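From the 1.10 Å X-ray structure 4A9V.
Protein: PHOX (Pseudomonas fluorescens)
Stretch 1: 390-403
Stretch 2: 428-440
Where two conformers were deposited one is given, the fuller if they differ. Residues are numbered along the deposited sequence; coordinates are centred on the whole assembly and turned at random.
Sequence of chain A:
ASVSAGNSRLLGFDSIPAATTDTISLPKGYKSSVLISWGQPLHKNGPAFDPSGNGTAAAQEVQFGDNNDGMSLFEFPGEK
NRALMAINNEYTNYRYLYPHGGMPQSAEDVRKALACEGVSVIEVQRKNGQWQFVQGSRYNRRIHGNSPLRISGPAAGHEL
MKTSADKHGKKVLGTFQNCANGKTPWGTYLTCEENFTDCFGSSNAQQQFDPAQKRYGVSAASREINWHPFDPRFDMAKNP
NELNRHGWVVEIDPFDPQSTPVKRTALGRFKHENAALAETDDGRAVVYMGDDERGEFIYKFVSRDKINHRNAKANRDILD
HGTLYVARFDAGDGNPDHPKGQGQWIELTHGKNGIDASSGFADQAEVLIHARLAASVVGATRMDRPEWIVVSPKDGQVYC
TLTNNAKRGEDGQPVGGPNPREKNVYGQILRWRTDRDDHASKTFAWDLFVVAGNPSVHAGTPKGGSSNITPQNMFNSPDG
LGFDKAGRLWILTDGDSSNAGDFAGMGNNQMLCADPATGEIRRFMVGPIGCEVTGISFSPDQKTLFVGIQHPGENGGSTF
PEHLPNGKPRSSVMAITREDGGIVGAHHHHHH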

# COMPACT_ATOMS: atom_id res chain seq x y z
N VAL A 390 -6.01 8.49 2.17
CA VAL A 390 -5.61 9.73 1.50
C VAL A 390 -6.26 10.92 2.20
O VAL A 390 -7.29 10.78 2.86
N VAL A 391 -5.66 12.08 2.01
CA VAL A 391 -6.11 13.32 2.60
C VAL A 391 -6.47 14.28 1.46
O VAL A 391 -5.64 14.55 0.59
N SER A 392 -7.68 14.81 1.44
CA SER A 392 -8.06 15.73 0.38
C SER A 392 -7.16 16.96 0.39
O SER A 392 -7.06 17.63 1.41
N PRO A 393 -6.65 17.36 -0.78
CA PRO A 393 -5.89 18.61 -0.85
C PRO A 393 -6.79 19.84 -0.81
O PRO A 393 -6.30 20.95 -0.65
N LYS A 394 -8.09 19.64 -0.98
CA LYS A 394 -9.05 20.74 -1.00
C LYS A 394 -9.60 21.06 0.38
O LYS A 394 -9.77 22.23 0.72
N ASP A 395 -9.93 20.04 1.17
CA ASP A 395 -10.56 20.30 2.46
C ASP A 395 -10.04 19.46 3.62
O ASP A 395 -10.53 19.59 4.75
N GLY A 396 -8.99 18.69 3.37
CA GLY A 396 -8.30 17.99 4.44
C GLY A 396 -9.00 16.77 5.01
O GLY A 396 -8.47 16.13 5.91
N GLN A 397 -10.15 16.41 4.45
CA GLN A 397 -10.87 15.23 4.91
C GLN A 397 -10.15 13.95 4.49
O GLN A 397 -9.48 13.91 3.46
N VAL A 398 -10.24 12.95 5.35
CA VAL A 398 -9.38 11.78 5.24
C VAL A 398 -10.26 10.59 4.84
O VAL A 398 -11.36 10.43 5.37
N TYR A 399 -9.77 9.78 3.90
CA TYR A 399 -10.53 8.66 3.34
C TYR A 399 -9.69 7.40 3.48
O TYR A 399 -8.48 7.43 3.24
N CYS A 400 -10.33 6.29 3.86
CA CYS A 400 -9.65 5.03 4.10
C CYS A 400 -10.51 3.91 3.54
O CYS A 400 -11.69 3.79 3.88
N THR A 401 -9.92 3.06 2.71
CA THR A 401 -10.64 1.87 2.28
C THR A 401 -10.63 0.82 3.38
O THR A 401 -9.65 0.65 4.11
N LEU A 402 -11.77 0.15 3.52
CA LEU A 402 -11.93 -1.00 4.38
C LEU A 402 -12.36 -2.13 3.45
O LEU A 402 -13.51 -2.15 2.98
N THR A 403 -11.39 -2.90 2.98
CA THR A 403 -11.54 -3.54 1.70
C THR A 403 -12.60 -4.66 1.72
O THR A 403 -13.33 -4.84 0.74
N GLN A 428 -16.02 -1.04 1.95
CA GLN A 428 -16.60 0.28 2.13
C GLN A 428 -15.45 1.29 2.24
O GLN A 428 -14.29 0.91 2.39
N ILE A 429 -15.78 2.56 2.02
CA ILE A 429 -14.81 3.64 2.17
C ILE A 429 -15.25 4.55 3.31
O ILE A 429 -16.36 5.10 3.31
N LEU A 430 -14.37 4.65 4.30
CA LEU A 430 -14.56 5.44 5.50
C LEU A 430 -13.94 6.82 5.33
O LEU A 430 -12.87 6.95 4.75
N ARG A 431 -14.66 7.86 5.77
CA ARG A 431 -14.16 9.22 5.76
C ARG A 431 -14.16 9.77 7.17
O ARG A 431 -15.10 9.51 7.93
N TRP A 432 -13.18 10.60 7.51
CA TRP A 432 -13.28 11.40 8.72
C TRP A 432 -12.83 12.82 8.49
O TRP A 432 -12.03 13.12 7.60
N ARG A 433 -13.38 13.69 9.32
CA ARG A 433 -13.05 15.11 9.35
C ARG A 433 -12.52 15.46 10.73
O ARG A 433 -13.24 15.38 11.74
N THR A 434 -11.23 15.74 10.79
CA THR A 434 -10.57 16.05 12.05
C THR A 434 -11.14 17.33 12.66
O THR A 434 -11.47 18.28 11.96
N ASP A 435 -11.30 17.34 13.99
CA ASP A 435 -11.95 18.47 14.64
C ASP A 435 -11.20 19.77 14.34
O ASP A 435 -9.96 19.80 14.32
N ARG A 436 -11.97 20.83 14.14
CA ARG A 436 -11.45 22.15 13.82
C ARG A 436 -10.67 22.18 12.50
O ARG A 436 -10.04 23.18 12.18
N ASP A 437 -10.80 21.11 11.71
CA ASP A 437 -9.96 20.94 10.52
C ASP A 437 -8.47 21.05 10.84
O ASP A 437 -7.65 21.32 9.96
N ASP A 438 -8.11 20.71 12.08
CA ASP A 438 -6.71 20.65 12.51
C ASP A 438 -6.33 19.19 12.70
O ASP A 438 -6.94 18.49 13.52
N HIS A 439 -5.35 18.72 11.94
CA HIS A 439 -4.90 17.34 12.06
C HIS A 439 -4.21 17.05 13.37
O HIS A 439 -3.99 15.88 13.70
N ALA A 440 -3.97 18.07 14.19
CA ALA A 440 -3.52 17.83 15.56
C ALA A 440 -4.63 17.29 16.48
O ALA A 440 -4.33 16.83 17.58

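Neighbouring antiparallel strands alternate their side chains between two faces of the sheet, so that cross-strand pairs meet face by face; strands 398-402 and 428-434 of PHOX illustrate the rule. Gln 428 (chi1 p) lies on the same face as Leu 402, whose m,t rotamer brings CD1 to 3.7 Å from Gln 428 NE2; both polar ends of the glutamine are satisfied elsewhere in the structure. Ile 429 (m,t) turns to the other face, where its CG1 lies 4.1 Å from Thr 401 CG2 and its CG2 sits at the edge of the Tyr 399 ring. Leu 430 (t,p) returns to the first face and offers its CB to Leu 402 CD1 at 4.0 Å.

Arg 431 pairs with Tyr 399 and uses its length twice: CG covers one face of the tyrosine ring, while NH1 donates to Tyr 399 OH (3.0 Å). The m rotamer of Tyr 399 carries its end nearer to stretch 2. Arg 431 CD also lies 3.5 Å from Gln 397 OE1. Trp 432 (chi1 p) lies on the face of Val 398 and Cys 400, and the end of its side chain comes nearer to stretch 1, where Val 398 CB sits over the five-membered ring, 3.6 Å from its centroid, in a CH-pi contact. Val 398 CG1 reaches CZ2 of Trp 432 at 3.4 Å, and Cys 400 CB approaches its CZ3 at 3.8 Å. The buried indole NE1 finds no partner.

From the end of the strand onward, waters join the direct contacts. Arg 433, extended with all chi angles t, forms a salt bridge through NE to Asp 437 OD1 (2.8 Å). Water 3 links Thr 434 N to Gly 396 O, and waters 1 and 2 both lie between Asp 437 OD1 and Asp 395 O. Finally, His 439 (chi1 m) points toward stretch 1, its CE1 3.2 Å from Gly 396 O and 3.9 Å from Val 398 CG2.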

# COMPACT_ATOMS: atom_id res chain seq x y z
CB VAL A 390 -6.00 9.74 -0.01
CG1 VAL A 390 -5.19 8.71 -0.78
CG2 VAL A 390 -7.50 9.53 -0.19
CB VAL A 391 -4.99 13.93 3.48
CG1 VAL A 391 -5.45 15.26 4.07
CG2 VAL A 391 -4.58 12.97 4.58
CB SER A 392 -9.50 16.19 0.55
OG SER A 392 -9.76 17.27 -0.31
CB PRO A 393 -5.18 18.50 -2.20
CG PRO A 393 -6.06 17.62 -3.02
CD PRO A 393 -6.65 16.63 -2.06
CB LYS A 394 -10.19 20.46 -1.97
CG LYS A 394 -9.76 20.44 -3.43
CD LYS A 394 -9.26 21.80 -3.87
CE LYS A 394 -9.22 21.94 -5.38
NZ LYS A 394 -8.73 23.28 -5.79
CB ASP A 395 -12.09 20.20 2.37
CG ASP A 395 -12.60 18.77 2.28
OD1 ASP A 395 -11.81 17.81 2.25
OD2 ASP A 395 -13.85 18.62 2.29
CB GLN A 397 -12.32 15.24 4.40
CG GLN A 397 -13.17 16.34 5.02
CD GLN A 397 -14.66 16.10 4.88
OE1 GLN A 397 -15.24 15.30 5.61
NE2 GLN A 397 -15.26 16.69 3.86
CB VAL A 398 -8.68 11.50 6.59
CG1 VAL A 398 -7.65 10.40 6.44
CG2 VAL A 398 -8.03 12.77 7.11
CB TYR A 399 -10.82 8.90 1.85
CG TYR A 399 -11.68 10.11 1.58
CD1 TYR A 399 -11.18 11.40 1.73
CD2 TYR A 399 -12.99 9.97 1.14
CE1 TYR A 399 -11.99 12.51 1.55
CE2 TYR A 399 -13.79 11.07 0.92
CZ TYR A 399 -13.29 12.34 1.12
OH TYR A 399 -14.13 13.41 0.96
CB CYS A 400 -9.49 4.83 5.61
SG CYS A 400 -8.63 3.32 6.10
CB THR A 401 -10.05 1.29 0.98
OG1 THR A 401 -8.65 1.08 1.16
CG2 THR A 401 -10.29 2.22 -0.19
CB LEU A 402 -12.99 -0.71 5.44
CG LEU A 402 -12.72 0.47 6.38
CD1 LEU A 402 -13.91 0.73 7.29
CD2 LEU A 402 -11.47 0.18 7.22
CB THR A 403 -10.18 -4.01 1.13
OG1 THR A 403 -10.33 -4.28 -0.26
CG2 THR A 403 -9.64 -5.25 1.82
CB GLN A 428 -17.51 0.33 3.38
CG GLN A 428 -16.82 0.06 4.71
CD GLN A 428 -16.92 -1.39 5.17
OE1 GLN A 428 -17.25 -2.28 4.39
NE2 GLN A 428 -16.55 -1.65 6.42
CB ILE A 429 -14.60 4.46 0.89
CG1 ILE A 429 -14.18 3.53 -0.26
CG2 ILE A 429 -13.55 5.54 1.13
CD1 ILE A 429 -13.98 4.23 -1.59
CB LEU A 430 -13.87 4.69 6.65
CG LEU A 430 -13.67 5.39 7.98
CD1 LEU A 430 -15.00 5.70 8.65
CD2 LEU A 430 -12.81 4.52 8.87
CB ARG A 431 -15.05 10.09 4.85
CG ARG A 431 -14.80 11.58 4.96
CD ARG A 431 -15.42 12.36 3.81
NE ARG A 431 -16.86 12.14 3.73
CZ ARG A 431 -17.61 12.49 2.69
NH1 ARG A 431 -17.07 13.12 1.66
NH2 ARG A 431 -18.90 12.19 2.67
CB TRP A 432 -12.57 10.78 9.93
CG TRP A 432 -11.09 10.55 9.79
CD1 TRP A 432 -10.05 11.38 10.17
CD2 TRP A 432 -10.45 9.30 9.38
NE1 TRP A 432 -8.84 10.75 10.01
CE2 TRP A 432 -9.02 9.49 9.54
CE3 TRP A 432 -10.92 8.08 8.95
CZ2 TRP A 432 -8.11 8.48 9.26
CZ3 TRP A 432 -10.00 7.08 8.65
CH2 TRP A 432 -8.63 7.28 8.77
CB ARG A 433 -14.26 15.96 9.03
CG ARG A 433 -13.95 17.45 9.02
CD ARG A 433 -15.16 18.25 8.62
NE ARG A 433 -14.84 19.67 8.55
CZ ARG A 433 -15.70 20.61 8.16
NH1 ARG A 433 -16.93 20.28 7.80
NH2 ARG A 433 -15.30 21.86 8.08
CB THR A 434 -9.05 16.15 11.82
OG1 THR A 434 -8.35 16.08 13.07
CG2 THR A 434 -8.67 17.40 11.05
CB ASP A 435 -12.07 18.25 16.14
CG ASP A 435 -12.93 19.30 16.82
OD1 ASP A 435 -14.04 19.59 16.32
OD2 ASP A 435 -12.53 19.81 17.89
CB ARG A 436 -10.59 22.69 14.97
CG ARG A 436 -11.26 22.57 16.33
CD ARG A 436 -10.36 23.06 17.46
NE ARG A 436 -9.08 22.35 17.52
CZ ARG A 436 -8.87 21.23 18.22
NH1 ARG A 436 -9.88 20.42 18.52
NH2 ARG A 436 -7.62 20.80 18.38
CB ASP A 437 -10.37 21.91 9.41
CG ASP A 437 -11.80 21.67 8.93
OD1 ASP A 437 -12.12 20.51 8.60
OD2 ASP A 437 -12.61 22.62 8.98
CB ASP A 438 -6.54 21.41 13.82
CG ASP A 438 -5.09 21.52 14.26
OD1 ASP A 438 -4.21 20.89 13.62
OD2 ASP A 438 -4.84 22.21 15.26
CB HIS A 439 -4.01 16.96 10.89
CG HIS A 439 -4.75 16.84 9.59
ND1 HIS A 439 -5.52 15.77 9.28
CD2 HIS A 439 -4.88 17.73 8.54
CE1 HIS A 439 -6.11 15.98 8.09
NE2 HIS A 439 -5.71 17.18 7.64
CB ALA A 440 -2.93 19.09 16.16
O HOH W 1 -10.30 18.92 7.39
O HOH W 2 -13.05 20.24 5.81
O HOH W 3 -10.11 16.30 8.22